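Local coordinates for protein putative PTS system, cellobiose-specific IIA component (Streptococcus mutans, PDB 3L8R) that probably works as a trimer that takes a phosphoryl group from HPr and passes it on during phosphotransferase-driven uptake of cellobiose, at residues A[67-71]-A[100-104]; A[41-45]-A[106-110]. All coordinates share one frame; numbering follows the deposited sequence.

Contact 1. Residues A[67-71]-A[100-104]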
# COMPACT_ATOMS: atom_id res chain seq x y z
N LEU A 67 -3.80 13.63 6.54
CA LEU A 67 -2.70 12.83 6.03
C LEU A 67 -1.40 13.59 6.17
O LEU A 67 -0.42 13.03 6.63
CB LEU A 67 -2.92 12.42 4.58
CG LEU A 67 -3.24 10.97 4.25
CD1 LEU A 67 -2.75 10.74 2.82
CD2 LEU A 67 -2.56 9.99 5.23
N LEU A 68 -1.41 14.86 5.80
CA LEU A 68 -0.21 15.69 5.92
C LEU A 68 0.47 15.63 7.28
O LEU A 68 1.71 15.62 7.36
CB LEU A 68 -0.51 17.16 5.59
CG LEU A 68 0.69 17.81 4.92
CD1 LEU A 68 0.44 17.80 3.38
CD2 LEU A 68 1.03 19.24 5.50
N LYS A 69 -0.33 15.54 8.35
CA LYS A 69 0.26 15.45 9.69
C LYS A 69 1.05 14.16 9.80
O LYS A 69 2.17 14.15 10.40
CB LYS A 69 -0.77 15.53 10.80
CG LYS A 69 -1.62 16.79 10.79
CD LYS A 69 -2.83 16.61 11.71
CE LYS A 69 -3.65 17.93 11.80
NZ LYS A 69 -4.80 17.75 12.74
N ALA A 70 0.49 13.10 9.20
CA ALA A 70 1.12 11.78 9.18
C ALA A 70 2.36 11.78 8.30
O ALA A 70 3.43 11.31 8.75
CB ALA A 70 0.14 10.68 8.80
N HIS A 71 2.26 12.34 7.10
CA HIS A 71 3.43 12.43 6.22
C HIS A 71 4.55 13.21 6.92
O HIS A 71 5.71 12.81 6.87
CB HIS A 71 3.10 13.02 4.82
CG HIS A 71 2.87 11.97 3.74
ND1 HIS A 71 3.87 11.12 3.30
CD2 HIS A 71 1.76 11.65 3.03
CE1 HIS A 71 3.38 10.30 2.38
NE2 HIS A 71 2.10 10.59 2.19
N LEU A 100 0.15 4.83 6.73
CA LEU A 100 0.38 6.08 6.00
C LEU A 100 0.42 5.85 4.49
O LEU A 100 -0.33 6.48 3.76
CB LEU A 100 1.66 6.79 6.48
CG LEU A 100 2.02 8.14 5.85
CD1 LEU A 100 0.87 9.20 5.78
CD2 LEU A 100 3.31 8.76 6.48
N MET A 101 1.25 4.93 4.01
CA MET A 101 1.46 4.85 2.57
C MET A 101 0.27 4.19 1.86
O MET A 101 -0.05 4.58 0.74
CB MET A 101 2.77 4.12 2.27
CG MET A 101 4.05 4.79 2.89
SD MET A 101 4.60 6.34 2.02
CE MET A 101 5.02 5.65 0.39
N THR A 102 -0.45 3.26 2.48
CA THR A 102 -1.63 2.77 1.79
C THR A 102 -2.74 3.79 1.80
O THR A 102 -3.54 3.89 0.87
CB THR A 102 -2.12 1.37 2.23
OG1 THR A 102 -2.71 1.42 3.55
CG2 THR A 102 -1.02 0.32 2.19
N THR A 103 -2.76 4.60 2.85
CA THR A 103 -3.81 5.60 2.96
C THR A 103 -3.57 6.70 1.93
O THR A 103 -4.51 7.13 1.25
CB THR A 103 -4.02 6.07 4.44
OG1 THR A 103 -4.57 4.99 5.19
CG2 THR A 103 -5.00 7.27 4.53
N MET A 104 -2.32 7.10 1.74
CA MET A 104 -1.99 7.98 0.60
C MET A 104 -2.42 7.38 -0.75
O MET A 104 -3.13 8.02 -1.51
CB MET A 104 -0.49 8.22 0.55
CG MET A 104 0.02 8.94 -0.72
SD MET A 104 1.82 9.18 -0.52
CE MET A 104 2.46 7.67 -1.29

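Contact 2. Residues A[41-45]-A[106-110]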
# COMPACT_ATOMS: atom_id res chain seq x y z
N VAL A 41 -11.37 9.54 3.77
CA VAL A 41 -11.37 9.19 2.36
C VAL A 41 -12.60 8.34 2.06
O VAL A 41 -13.23 8.52 1.01
CB VAL A 41 -10.10 8.46 1.92
CG1 VAL A 41 -10.30 7.93 0.50
CG2 VAL A 41 -8.91 9.39 2.00
N HIS A 42 -12.91 7.41 2.97
CA HIS A 42 -14.10 6.57 2.81
C HIS A 42 -15.39 7.40 2.83
O HIS A 42 -16.27 7.17 2.03
CB HIS A 42 -14.16 5.47 3.85
CG HIS A 42 -13.36 4.27 3.47
ND1 HIS A 42 -13.75 3.41 2.46
CD2 HIS A 42 -12.17 3.81 3.93
CE1 HIS A 42 -12.84 2.46 2.33
NE2 HIS A 42 -11.88 2.68 3.21
N GLU A 43 -15.46 8.40 3.68
CA GLU A 43 -16.51 9.42 3.55
C GLU A 43 -16.58 9.94 2.12
O GLU A 43 -17.63 9.84 1.48
CB GLU A 43 -16.32 10.57 4.56
CG GLU A 43 -16.36 10.13 6.01
CD GLU A 43 -16.61 11.30 6.95
OE1 GLU A 43 -15.67 11.86 7.53
OE2 GLU A 43 -17.79 11.67 7.10
N ALA A 44 -15.45 10.38 1.56
CA ALA A 44 -15.50 10.82 0.17
C ALA A 44 -16.05 9.72 -0.74
O ALA A 44 -16.82 10.02 -1.66
CB ALA A 44 -14.17 11.32 -0.32
N PHE A 45 -15.68 8.45 -0.51
CA PHE A 45 -16.30 7.39 -1.30
C PHE A 45 -17.81 7.26 -1.06
O PHE A 45 -18.55 6.92 -1.96
CB PHE A 45 -15.63 6.04 -1.07
CG PHE A 45 -14.33 5.87 -1.81
CD1 PHE A 45 -14.26 6.00 -3.22
CD2 PHE A 45 -13.17 5.55 -1.11
CE1 PHE A 45 -13.06 5.83 -3.89
CE2 PHE A 45 -11.99 5.38 -1.79
CZ PHE A 45 -11.93 5.51 -3.18
N LEU A 106 -4.63 5.23 -1.24
CA LEU A 106 -6.07 5.17 -1.32
C LEU A 106 -6.65 6.56 -1.64
O LEU A 106 -7.59 6.63 -2.41
CB LEU A 106 -6.69 4.60 -0.05
CG LEU A 106 -8.20 4.40 -0.11
CD1 LEU A 106 -8.57 3.20 -0.99
CD2 LEU A 106 -8.83 4.29 1.25
N ARG A 107 -6.15 7.65 -1.04
CA ARG A 107 -6.61 9.00 -1.45
C ARG A 107 -6.39 9.21 -2.94
O ARG A 107 -7.26 9.69 -3.61
CB ARG A 107 -5.92 10.14 -0.70
CG ARG A 107 -5.46 11.23 -1.68
CD ARG A 107 -4.25 12.16 -1.26
NE ARG A 107 -2.87 11.65 -1.38
CZ ARG A 107 -1.97 12.03 -2.32
NH1 ARG A 107 -2.28 12.88 -3.31
NH2 ARG A 107 -0.73 11.53 -2.29
N GLU A 108 -5.22 8.83 -3.44
CA GLU A 108 -4.87 8.95 -4.84
C GLU A 108 -5.91 8.26 -5.69
O GLU A 108 -6.41 8.85 -6.65
CB GLU A 108 -3.50 8.36 -5.12
CG GLU A 108 -2.37 9.28 -4.70
CD GLU A 108 -0.99 8.69 -4.90
OE1 GLU A 108 -0.71 8.02 -5.92
OE2 GLU A 108 -0.14 8.91 -4.05
N VAL A 109 -6.23 7.01 -5.40
CA VAL A 109 -7.38 6.46 -6.09
C VAL A 109 -8.55 7.03 -5.36
O VAL A 109 -8.64 6.95 -4.14
CB VAL A 109 -7.36 4.90 -6.28
CG1 VAL A 109 -6.12 4.24 -5.69
CG2 VAL A 109 -8.69 4.23 -5.94
N ALA A 110 -9.46 7.66 -6.03
CA ALA A 110 -10.45 8.38 -5.22
C ALA A 110 -10.41 9.74 -5.75
O ALA A 110 -11.42 10.20 -6.23
CB ALA A 110 -10.13 8.42 -3.76

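Contact 1. Residues A[67-71]-A[100-104]
Ala70 and Leu100, with CA atoms 6.6 Å apart, mark one level between residues 67-71 and 100-104; Leu67 and Met104, one turn away, form the other, with CA atoms 7.3 Å apart. The two helical segments run in broadly opposite directions, at 142°, and their axes come within 10.5 Å. Much of the space between them is filled by Leu100, whose CG stands anti to the backbone N (chi1 -178°), a setting that carries both methyls across to the partner helix. CD1 lodges among three residues: it lies 3.4 Å from Ala70 CB and touches Leu67 CD2, and it also lies over one face of the His71 ring, offset toward the rim. This last approach is a CH-pi contact, 3.9 Å from Leu100 CD1 to the ring centroid of His71 and 17° from the ring normal. The other methyl, CD2, rests against the carbonyl of Ala70. This packing joins helices 53-82 and 91-118 inside the three-helix bundle of the lactose/cellobiose IIA family, and the contact sits almost at the centre of the chain. Helix 20-49 also packs here, its Ile30 meeting Leu100 and its Ser34 and Ala37 meeting Leu67. The branches of Leu67 divide their work: CD1 presses on the backbone of the opposing helix, 3.6 Å from Met104 CA, while CD2 also reaches Thr103 CG2. At the rim of the His71 ring the sulfur of Met104 comes in near the ring plane, SD lying 3.1 Å from NE2 of His71, a Met-aromatic contact made at the edge. The sulfur of Met101 approaches that ring obliquely and from farther off; its side chain also packs on Asp98 of the second subunit, a predicted ligand of the magnesium ion shared by the three subunits.

Contact 2. Residues A[41-45]-A[106-110]
Phe45 points its ring at the helix across from it, and Ala110 and Leu106 receive it differently. The Phe45 CZ atom leads, 3.5 Å from Ala110 CB, which meets the ring obliquely, whereas CD1 of Leu106 sits at the ring edge, 4.1 Å from Phe45 CE2. The side chains of Leu106 and Phe45 cross at a slant, and the leucine spends its second methyl on other partners: CD2 is 4.0 Å from Val41 CG1 and equally close to His42 NE2, the His42 side chain crossing that of Leu106 at about a right angle. Val41 forks around the same region, since with CG1 anti to its backbone N (chi1 170°) the other methyl, CG2, is turned to Arg107 CB. The axes of residues 41-45 and 106-110 run nearly parallel, 22° apart, as expected of the first and third helices of an up-down-up three-helix bundle. No hydrogen bond joins the two segments. The polar end of His42 instead reaches Glu108 OE1 of the third subunit, and Glu108 of this chain correspondingly receives His42 and Arg38 of the second. Cohesion between these two segments therefore rests on apolar surfaces, while His42 and Glu108 beside them bond across the trimer interface.

Contacts 1 and 2 share helix 91-118, whose successive segments 100-104 and 106-110 turn to different partners: helix 53-82, running the other way, in contact 1, and helix 20-49, running nearly alongside, in contact 2. Both are buried, but contact 1 lies about 2 Å from the centre of the chain and contact 2 about 11 Å from it, their own centres 12 Å apart. Neither has a hydrogen bond across its segments. Contact 1 adds sulfur and imidazole to its aliphatic packing, with a histidine ring inside the interface; contact 2 sets a phenylalanine among leucine, valine and alanine, and its histidine is engaged by a neighbouring subunit. Along the chain, contact 1 is nested within the loop that contact 2 closes.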